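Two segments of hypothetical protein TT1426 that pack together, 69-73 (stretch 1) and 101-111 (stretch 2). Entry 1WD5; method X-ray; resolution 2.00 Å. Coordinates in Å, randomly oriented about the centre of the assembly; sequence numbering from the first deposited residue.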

ATOM      1  N   ALA A  69      -2.945   6.599  11.414  1.00 12.35           N
ATOM      2  CA  ALA A  69      -2.023   6.777  10.293  1.00 13.33           C
ATOM      3  C   ALA A  69      -2.036   8.218   9.804  1.00 14.12           C
ATOM      4  O   ALA A  69      -2.996   8.950  10.051  1.00 14.81           O
ATOM      5  N   VAL A  70      -0.962   8.628   9.128  1.00 13.25           N
ATOM      6  CA  VAL A  70      -0.879   9.975   8.563  1.00 13.49           C
ATOM      7  C   VAL A  70      -0.615   9.831   7.063  1.00 14.23           C
ATOM      8  O   VAL A  70       0.157   8.965   6.647  1.00 13.20           O
ATOM      9  N   GLY A  71      -1.265  10.667   6.261  1.00 12.99           N
ATOM     10  CA  GLY A  71      -1.079  10.614   4.823  1.00 14.02           C
ATOM     11  C   GLY A  71      -0.109  11.681   4.353  1.00 16.40           C
ATOM     12  O   GLY A  71       0.306  12.543   5.134  1.00 16.22           O
ATOM     13  N   GLU A  72       0.253  11.630   3.077  1.00 16.83           N
ATOM     14  CA  GLU A  72       1.187  12.594   2.508  1.00 17.31           C
ATOM     15  C   GLU A  72       0.659  14.021   2.625  1.00 17.31           C
ATOM     16  O   GLU A  72       1.434  14.974   2.653  1.00 17.23           O
ATOM     17  N   GLY A  73      -0.660  14.162   2.702  1.00 16.88           N
ATOM     18  CA  GLY A  73      -1.259  15.480   2.812  1.00 16.66           C
ATOM     19  C   GLY A  73      -1.172  16.055   4.217  1.00 18.52           C
ATOM     20  O   GLY A  73      -1.560  17.198   4.447  1.00 19.60           O
ATOM     21  N   VAL A 101       9.282  11.553   8.566  1.00 16.84           N
ATOM     22  CA  VAL A 101       9.802  10.378   7.866  1.00 16.99           C
ATOM     23  C   VAL A 101       9.290  10.295   6.434  1.00 16.86           C
ATOM     24  O   VAL A 101       9.944   9.737   5.549  1.00 18.02           O
ATOM     25  N   LEU A 102       8.119  10.874   6.218  1.00 16.45           N
ATOM     26  CA  LEU A 102       7.461  10.838   4.921  1.00 16.42           C
ATOM     27  C   LEU A 102       7.700  12.043   4.006  1.00 16.44           C
ATOM     28  O   LEU A 102       7.684  11.910   2.787  1.00 13.84           O
ATOM     29  N   ARG A 103       7.942  13.208   4.598  1.00 17.05           N
ATOM     30  CA  ARG A 103       8.088  14.447   3.839  1.00 18.77           C
ATOM     31  C   ARG A 103       9.000  14.520   2.617  1.00 17.88           C
ATOM     32  O   ARG A 103       8.528  14.795   1.515  1.00 19.04           O
ATOM     33  N   LYS A 104      10.295  14.292   2.788  1.00 17.46           N
ATOM     34  CA  LYS A 104      11.203  14.397   1.651  1.00 18.65           C
ATOM     35  C   LYS A 104      10.896  13.427   0.520  1.00 18.22           C
ATOM     36  O   LYS A 104      10.931  13.806  -0.650  1.00 16.63           O
ATOM     37  N   ARG A 105      10.587  12.181   0.861  1.00 16.90           N
ATOM     38  CA  ARG A 105      10.287  11.188  -0.162  1.00 16.35           C
ATOM     39  C   ARG A 105       9.038  11.581  -0.949  1.00 15.66           C
ATOM     40  O   ARG A 105       9.005  11.457  -2.171  1.00 14.71           O
ATOM     41  N   ALA A 106       8.019  12.068  -0.250  1.00 15.71           N
ATOM     42  CA  ALA A 106       6.780  12.484  -0.907  1.00 15.71           C
ATOM     43  C   ALA A 106       7.021  13.664  -1.855  1.00 15.75           C
ATOM     44  O   ALA A 106       6.431  13.728  -2.934  1.00 15.37           O
ATOM     45  N   GLU A 107       7.887  14.593  -1.456  1.00 16.58           N
ATOM     46  CA  GLU A 107       8.176  15.753  -2.296  1.00 18.04           C
ATOM     47  C   GLU A 107       8.837  15.346  -3.606  1.00 17.81           C
ATOM     48  O   GLU A 107       8.465  15.841  -4.669  1.00 14.99           O
ATOM     49  N   ARG A 108       9.813  14.446  -3.544  1.00 17.61           N
ATOM     50  CA  ARG A 108      10.481  14.039  -4.774  1.00 19.33           C
ATOM     51  C   ARG A 108       9.597  13.209  -5.690  1.00 17.40           C
ATOM     52  O   ARG A 108       9.682  13.339  -6.908  1.00 16.00           O
ATOM     53  N   TYR A 109       8.744  12.361  -5.125  1.00 16.34           N
ATOM     54  CA  TYR A 109       7.853  11.559  -5.959  1.00 14.55           C
ATOM     55  C   TYR A 109       6.811  12.471  -6.619  1.00 14.98           C
ATOM     56  O   TYR A 109       6.506  12.324  -7.804  1.00 15.26           O
ATOM     57  N   ARG A 110       6.272  13.416  -5.855  1.00 14.02           N
ATOM     58  CA  ARG A 110       5.256  14.318  -6.389  1.00 15.87           C
ATOM     59  C   ARG A 110       5.808  15.287  -7.420  1.00 17.52           C
ATOM     60  O   ARG A 110       5.053  15.858  -8.204  1.00 18.29           O
ATOM     61  N   ARG A 111       7.123  15.473  -7.427  1.00 18.09           N
ATOM     62  CA  ARG A 111       7.733  16.362  -8.401  1.00 19.94           C
ATOM     63  C   ARG A 111       7.685  15.729  -9.794  1.00 20.31           C
ATOM     64  O   ARG A 111       7.610  16.437 -10.798  1.00 20.95           O
TER

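The contact between these two segments is small, burying 228 Å² in all, and it is built largely on one residue of the first stretch. Glu72, just past the end of the strand 69-71, lies against one face of the helix 101-111. Leu102, Ala106 and Arg110, spaced four residues apart and therefore about one helical turn each, form a stripe along that face, and all three direct their CA-to-CB bonds toward the first stretch.

The apolar part of the contact centres on Leu102. With chi1 in t and chi2 in p, this buried side chain carries its CD2 methyl to the backbone where strand gives way to loop: CD2 lies 3.7 Å from CA of Glu72 and 3.8 Å from C of Gly71, with O of Val70 farther off at 4.3 Å from the same methyl. A branched aliphatic side chain suits this place because it fills space against main-chain atoms without asking for a polar partner. Gly71 offers the leucine only backbone, having no side chain of its own. Val70, chi1 in m, also points toward the helix, but its CG2 stays 4.8 Å from CD2 of Leu102, so Val70 backs the contact without close packing.

One turn along, Ala106 marks the closest backbone approach, its CA 6.6 Å from the CA of Glu72. Its single methyl suits so near a passage: CB of Ala106 lies 4.4 Å from CB of Glu72, a loose van der Waals contact that leaves the glutamate chain room to run on along the helix.

The polar part is a salt bridge between Glu72 and Arg110. The CA-to-CB bond of Glu72 points sideways, yet chi1 in p turns the chain and chi2 in t extends it, so that its carboxylate reaches the arginine. Arg110 adopts m for both chi1 and chi2, then t for chi3, bringing its guanidinium to meet the acid. The two groups join by a pair of hydrogen bonds: NE of Arg110 donates to OE2 of Glu72 at 2.7 Å, and NH2 of Arg110 donates to OE1 of Glu72 at 2.8 Å. The N-H...O angles, 166° and 172°, are nearly straight, and OE2 sits at the guanidinium edge near its plane, where the N-H bonds point. Arginine suits this role because it presents two donors side by side to the two carboxylate oxygens, while its NH2 also hydrogen-bonds elsewhere in the structure.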

ATOM      1  CB  ALA A  69      -2.410   5.840   9.141  1.00 13.01           C
ATOM      2  CB  VAL A  70       0.272  10.817   9.184  1.00 15.54           C
ATOM      3  CG1 VAL A  70       0.063  10.970  10.690  1.00 16.52           C
ATOM      4  CG2 VAL A  70       1.615  10.170   8.893  1.00 14.82           C
ATOM      5  CB  GLU A  72       1.455  12.259   1.037  1.00 18.19           C
ATOM      6  CG  GLU A  72       0.226  12.343   0.141  1.00 18.41           C
ATOM      7  CD  GLU A  72       0.535  12.004  -1.308  1.00 19.72           C
ATOM      8  OE1 GLU A  72       0.192  10.884  -1.760  1.00 17.22           O
ATOM      9  OE2 GLU A  72       1.132  12.857  -1.999  1.00 20.80           O
ATOM     10  CB  VAL A 101       9.383   9.076   8.589  1.00 18.09           C
ATOM     11  CG1 VAL A 101       9.870   7.862   7.809  1.00 18.73           C
ATOM     12  CG2 VAL A 101       9.936   9.062  10.000  1.00 16.88           C
ATOM     13  CB  LEU A 102       5.959  10.688   5.169  1.00 17.37           C
ATOM     14  CG  LEU A 102       4.979  10.454   4.024  1.00 19.54           C
ATOM     15  CD1 LEU A 102       5.207   9.077   3.435  1.00 18.22           C
ATOM     16  CD2 LEU A 102       3.557  10.572   4.563  1.00 18.49           C
ATOM     17  CB  ARG A 103       8.426  15.602   4.791  1.00 19.18           C
ATOM     18  CG  ARG A 103       8.436  16.969   4.107  1.00 22.80           C
ATOM     19  CD  ARG A 103       8.344  18.107   5.119  1.00 27.25           C
ATOM     20  NE  ARG A 103       9.251  17.887   6.241  1.00 33.14           N
ATOM     21  CZ  ARG A 103       8.868  17.525   7.464  1.00 34.48           C
ATOM     22  NH1 ARG A 103       7.580  17.343   7.749  1.00 31.88           N
ATOM     23  NH2 ARG A 103       9.783  17.330   8.403  1.00 36.76           N
ATOM     24  CB  LYS A 104      12.652  14.217   2.107  1.00 22.32           C
ATOM     25  CG  LYS A 104      13.162  15.357   2.975  1.00 25.01           C
ATOM     26  CD  LYS A 104      14.623  15.145   3.346  1.00 29.40           C
ATOM     27  CE  LYS A 104      15.132  16.257   4.255  1.00 32.84           C
ATOM     28  NZ  LYS A 104      16.534  15.999   4.691  1.00 35.00           N
ATOM     29  CB  ARG A 105      10.113   9.803   0.471  1.00 15.13           C
ATOM     30  CG  ARG A 105       9.730   8.717  -0.527  1.00 16.27           C
ATOM     31  CD  ARG A 105       9.972   7.311   0.020  1.00 18.07           C
ATOM     32  NE  ARG A 105      11.396   6.982   0.066  1.00 17.83           N
ATOM     33  CZ  ARG A 105      12.179   7.150   1.129  1.00 23.26           C
ATOM     34  NH1 ARG A 105      11.682   7.642   2.261  1.00 24.56           N
ATOM     35  NH2 ARG A 105      13.465   6.832   1.058  1.00 22.05           N
ATOM     36  CB  ALA A 106       5.726  12.860   0.139  1.00 14.75           C
ATOM     37  CB  GLU A 107       9.085  16.760  -1.570  1.00 19.96           C
ATOM     38  CG  GLU A 107       8.528  17.285  -0.250  1.00 26.75           C
ATOM     39  CD  GLU A 107       9.326  18.466   0.310  1.00 31.19           C
ATOM     40  OE1 GLU A 107      10.563  18.503   0.121  1.00 34.19           O
ATOM     41  OE2 GLU A 107       8.716  19.351   0.952  1.00 30.67           O
ATOM     42  CB  ARG A 108      11.799  13.307  -4.479  1.00 22.79           C
ATOM     43  CG  ARG A 108      11.729  12.147  -3.519  1.00 28.84           C
ATOM     44  CD  ARG A 108      13.132  11.855  -2.973  1.00 36.66           C
ATOM     45  NE  ARG A 108      13.116  10.873  -1.888  1.00 42.98           N
ATOM     46  CZ  ARG A 108      14.098  10.710  -1.005  1.00 43.61           C
ATOM     47  NH1 ARG A 108      15.187  11.467  -1.070  1.00 45.80           N
ATOM     48  NH2 ARG A 108      13.989   9.791  -0.054  1.00 44.10           N
ATOM     49  CB  TYR A 109       7.124  10.495  -5.130  1.00 14.35           C
ATOM     50  CG  TYR A 109       7.966   9.313  -4.668  1.00 16.11           C
ATOM     51  CD1 TYR A 109       7.398   8.307  -3.884  1.00 17.12           C
ATOM     52  CD2 TYR A 109       9.312   9.192  -5.014  1.00 15.35           C
ATOM     53  CE1 TYR A 109       8.139   7.214  -3.457  1.00 14.98           C
ATOM     54  CE2 TYR A 109      10.069   8.094  -4.593  1.00 15.64           C
ATOM     55  CZ  TYR A 109       9.472   7.110  -3.812  1.00 15.80           C
ATOM     56  OH  TYR A 109      10.191   6.015  -3.387  1.00 12.78           O
ATOM     57  CB  ARG A 110       4.562  15.082  -5.256  1.00 14.80           C
ATOM     58  CG  ARG A 110       3.665  14.195  -4.387  1.00 16.31           C
ATOM     59  CD  ARG A 110       2.674  13.425  -5.251  1.00 15.14           C
ATOM     60  NE  ARG A 110       1.954  12.376  -4.526  1.00 15.37           N
ATOM     61  CZ  ARG A 110       1.512  11.258  -5.097  1.00 15.28           C
ATOM     62  NH1 ARG A 110       1.726  11.056  -6.390  1.00 11.34           N
ATOM     63  NH2 ARG A 110       0.854  10.348  -4.390  1.00 13.76           N
ATOM     64  CB  ARG A 111       9.176  16.661  -8.011  1.00 22.47           C
ATOM     65  CG  ARG A 111       9.893  17.626  -8.945  1.00 26.25           C
ATOM     66  CD  ARG A 111      11.095  18.222  -8.237  1.00 27.59           C
ATOM     67  NE  ARG A 111      10.673  18.960  -7.054  1.00 30.76           N
ATOM     68  CZ  ARG A 111      11.254  18.864  -5.861  1.00 32.72           C
ATOM     69  NH1 ARG A 111      12.290  18.054  -5.691  1.00 31.76           N
ATOM     70  NH2 ARG A 111      10.795  19.574  -4.837  1.00 32.43           N
TER